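Local coordinates for protein extracellular ligand-binding receptor (Sphaerobacter thermophilus, PDB 4ZPJ) that probably binds a small solute outside the cell and delivers it to an ABC transporter, as periplasmic binding proteins of the leucine-binding family do, at residues A186-G191 with E217-E222. Sequence-based numbering, arbitrary orientation.
Sequences AYETLG and EQAGGE. With ZN (zinc ion), chain E.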
ATOM      1  N   ALA A 186     -10.677 -15.417  -7.373  1.00 39.71           N
ATOM      2  CA  ALA A 186     -11.713 -15.350  -8.426  1.00 38.64           C
ATOM      3  C   ALA A 186     -11.786 -16.650  -9.232  1.00 40.57           C
ATOM      4  O   ALA A 186     -12.886 -17.140  -9.561  1.00 41.17           O
ATOM      5  CB  ALA A 186     -11.421 -14.196  -9.372  1.00 38.77           C
ATOM      6  N   TYR A 187     -10.609 -17.174  -9.591  1.00 40.24           N
ATOM      7  CA  TYR A 187     -10.499 -18.402 -10.360  1.00 40.67           C
ATOM      8  C   TYR A 187     -10.812 -19.619  -9.491  1.00 43.37           C
ATOM      9  O   TYR A 187     -11.689 -20.425  -9.834  1.00 43.96           O
ATOM     10  CB  TYR A 187      -9.098 -18.584 -10.946  1.00 38.86           C
ATOM     11  CG  TYR A 187      -9.055 -19.715 -11.966  1.00 41.19           C
ATOM     12  CD1 TYR A 187      -8.806 -21.040 -11.590  1.00 46.60           C
ATOM     13  CD2 TYR A 187      -9.255 -19.465 -13.305  1.00 44.12           C
ATOM     14  CE1 TYR A 187      -8.776 -22.058 -12.551  1.00 48.20           C
ATOM     15  CE2 TYR A 187      -9.229 -20.463 -14.248  1.00 45.62           C
ATOM     16  CZ  TYR A 187      -8.999 -21.752 -13.864  1.00 48.25           C
ATOM     17  OH  TYR A 187      -8.960 -22.705 -14.839  1.00 55.14           O
ATOM     18  N   GLU A 188     -10.042 -19.778  -8.411  1.00 43.70           N
ATOM     19  CA  GLU A 188     -10.074 -21.012  -7.603  1.00 48.04           C
ATOM     20  C   GLU A 188     -11.369 -21.175  -6.804  1.00 46.77           C
ATOM     21  O   GLU A 188     -11.907 -22.244  -6.760  1.00 51.01           O
ATOM     22  CB  GLU A 188      -8.920 -21.068  -6.590  1.00 46.12           C
ATOM     23  CG  GLU A 188      -7.522 -20.842  -7.131  1.00 49.40           C
ATOM     24  CD  GLU A 188      -7.057 -21.931  -8.078  1.00 53.66           C
ATOM     25  OE1 GLU A 188      -5.905 -21.821  -8.572  1.00 60.10           O
ATOM     26  OE2 GLU A 188      -7.808 -22.900  -8.304  1.00 50.04           O
ATOM     27  N   THR A 189     -11.798 -20.133  -6.106  1.00 45.45           N
ATOM     28  CA  THR A 189     -12.982 -20.201  -5.230  1.00 46.94           C
ATOM     29  C   THR A 189     -14.236 -19.700  -5.976  1.00 45.11           C
ATOM     30  O   THR A 189     -15.229 -20.397  -6.044  1.00 45.10           O
ATOM     31  CB  THR A 189     -12.723 -19.391  -3.953  1.00 46.29           C
ATOM     32  OG1 THR A 189     -11.487 -19.829  -3.398  1.00 51.26           O
ATOM     33  CG2 THR A 189     -13.847 -19.545  -2.889  1.00 48.12           C
ATOM     34  N   LEU A 190     -14.191 -18.535  -6.596  1.00 41.67           N
ATOM     35  CA  LEU A 190     -15.442 -18.034  -7.210  1.00 43.67           C
ATOM     36  C   LEU A 190     -15.830 -18.655  -8.558  1.00 47.44           C
ATOM     37  O   LEU A 190     -16.967 -18.454  -9.032  1.00 50.63           O
ATOM     38  CB  LEU A 190     -15.414 -16.493  -7.345  1.00 41.23           C
ATOM     39  CG  LEU A 190     -15.248 -15.771  -6.004  1.00 40.59           C
ATOM     40  CD1 LEU A 190     -15.023 -14.252  -6.215  1.00 37.40           C
ATOM     41  CD2 LEU A 190     -16.444 -16.075  -5.069  1.00 41.27           C
ATOM     42  N   GLY A 191     -14.915 -19.372  -9.208  1.00 45.42           N
ATOM     43  CA  GLY A 191     -15.275 -20.038 -10.445  1.00 45.90           C
ATOM     44  C   GLY A 191     -15.212 -19.198 -11.700  1.00 47.36           C
ATOM     45  O   GLY A 191     -15.632 -19.646 -12.766  1.00 47.03           O
ATOM     46  N   GLU A 217      -4.222 -15.137 -15.347  1.00 43.43           N
ATOM     47  CA  GLU A 217      -3.811 -15.915 -16.529  1.00 47.97           C
ATOM     48  C   GLU A 217      -3.039 -17.173 -16.128  1.00 46.96           C
ATOM     49  O   GLU A 217      -3.266 -18.217 -16.684  1.00 46.84           O
ATOM     50  CB  GLU A 217      -2.998 -15.080 -17.540  1.00 50.80           C
ATOM     51  CG  GLU A 217      -3.888 -14.176 -18.380  1.00 54.84           C
ATOM     52  CD  GLU A 217      -3.159 -13.365 -19.436  1.00 54.93           C
ATOM     53  OE1 GLU A 217      -1.920 -13.363 -19.471  1.00 63.89           O
ATOM     54  OE2 GLU A 217      -3.845 -12.707 -20.219  1.00 55.03           O
ATOM     55  N   GLN A 218      -2.154 -17.051 -15.161  1.00 48.58           N
ATOM     56  CA  GLN A 218      -1.453 -18.210 -14.619  1.00 51.28           C
ATOM     57  C   GLN A 218      -2.370 -19.246 -14.031  1.00 49.69           C
ATOM     58  O   GLN A 218      -2.058 -20.406 -14.128  1.00 48.18           O
ATOM     59  CB  GLN A 218      -0.465 -17.777 -13.547  1.00 54.49           C
ATOM     60  CG  GLN A 218       0.703 -17.026 -14.158  1.00 60.27           C
ATOM     61  CD  GLN A 218       1.759 -16.549 -13.169  1.00 68.70           C
ATOM     62  OE1 GLN A 218       1.580 -16.592 -11.938  1.00 66.35           O
ATOM     63  NE2 GLN A 218       2.895 -16.100 -13.719  1.00 76.06           N
ATOM     64  N   ALA A 219      -3.509 -18.875 -13.421  1.00 49.79           N
ATOM     65  CA  ALA A 219      -4.426 -19.921 -12.919  1.00 47.13           C
ATOM     66  C   ALA A 219      -5.228 -20.590 -14.009  1.00 48.90           C
ATOM     67  O   ALA A 219      -5.913 -21.585 -13.740  1.00 50.71           O
ATOM     68  CB  ALA A 219      -5.360 -19.405 -11.856  1.00 46.70           C
ATOM     69  N   GLY A 220      -5.136 -20.076 -15.235  1.00 48.73           N
ATOM     70  CA  GLY A 220      -5.929 -20.602 -16.348  1.00 48.39           C
ATOM     71  C   GLY A 220      -7.089 -19.716 -16.787  1.00 48.36           C
ATOM     72  O   GLY A 220      -7.847 -20.116 -17.636  1.00 49.14           O
ATOM     73  N   GLY A 221      -7.231 -18.499 -16.255  1.00 46.60           N
ATOM     74  CA  GLY A 221      -8.337 -17.629 -16.668  1.00 43.66           C
ATOM     75  C   GLY A 221      -7.987 -16.836 -17.911  1.00 45.56           C
ATOM     76  O   GLY A 221      -6.867 -16.862 -18.383  1.00 46.31           O
ATOM     77  N   GLU A 222      -8.934 -16.103 -18.457  1.00 48.31           N
ATOM     78  CA  GLU A 222      -8.585 -15.207 -19.574  1.00 57.25           C
ATOM     79  C   GLU A 222      -9.209 -13.802 -19.393  1.00 51.77           C
ATOM     80  O   GLU A 222     -10.261 -13.661 -18.802  1.00 45.70           O
ATOM     81  CB  GLU A 222      -8.834 -15.870 -20.971  1.00 63.72           C
ATOM     82  CG  GLU A 222      -7.545 -16.037 -21.839  1.00 73.44           C
ATOM     83  CD  GLU A 222      -6.790 -17.405 -21.784  1.00 79.21           C
ATOM     84  OE1 GLU A 222      -5.525 -17.408 -21.788  1.00 81.65           O
ATOM     85  OE2 GLU A 222      -7.425 -18.490 -21.805  1.00 82.01           O
TER
HETATM   86 ZN    ZN E 504      -5.168 -23.197  -9.948  1.00 66.08          ZN
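Tyr187 lays one face of its ring over the turn at Ala219 and Gly220, at the C-terminal end of helix 203-218. Its CG stands anti to the backbone N (chi1 -169°), which sends the ring out from helix 180-188 toward the second helix end. Near the root of the ring, the methyl of Ala219 makes a CH-pi contact: CB lies 4.0 Å from the Tyr187 ring centroid and 25° off its normal. Toward the phenol end the partner becomes polar, with Ala219 O above the same face, displaced toward the rim and 3.1 Å from Tyr187 CZ. The phenol OH of Tyr187 is 3.4 Å from that carbonyl oxygen, but the angle is poor for a hydrogen bond. Farther round, Tyr187 CE2 packs 3.4 Å from Gly220 C.

The surface the ring meets is a Schellman motif. Gly220, the first residue to leave helical backbone angles, has positive phi, and its N-H bonds back to Glu217 O; a CB on Gly220 would strike the Tyr187 hydroxyl. The contact joins the end region of helix 180-188 to the turn between helix 203-218 and strand 222-229, at the surface of the lobe built on the four-stranded parallel sheet, part of the alpha/beta architecture of periplasmic binding proteins. Arg193, on the loop entering strand 194-200, makes a cation-pi contact with Tyr187 and hydrogen-bonds its carbonyl. An alanine in place of Tyr187 would probably loosen the packing of the two helix ends, since the ring's contacts with the Ala219 methyl and the glycine backbone would be lost.

Beside the ring, Glu188 bends at chi2 (-66°) and binds a zinc ion through OE1 at 2.1 Å, while its OE2 lies in plane at the Tyr187 ring edge.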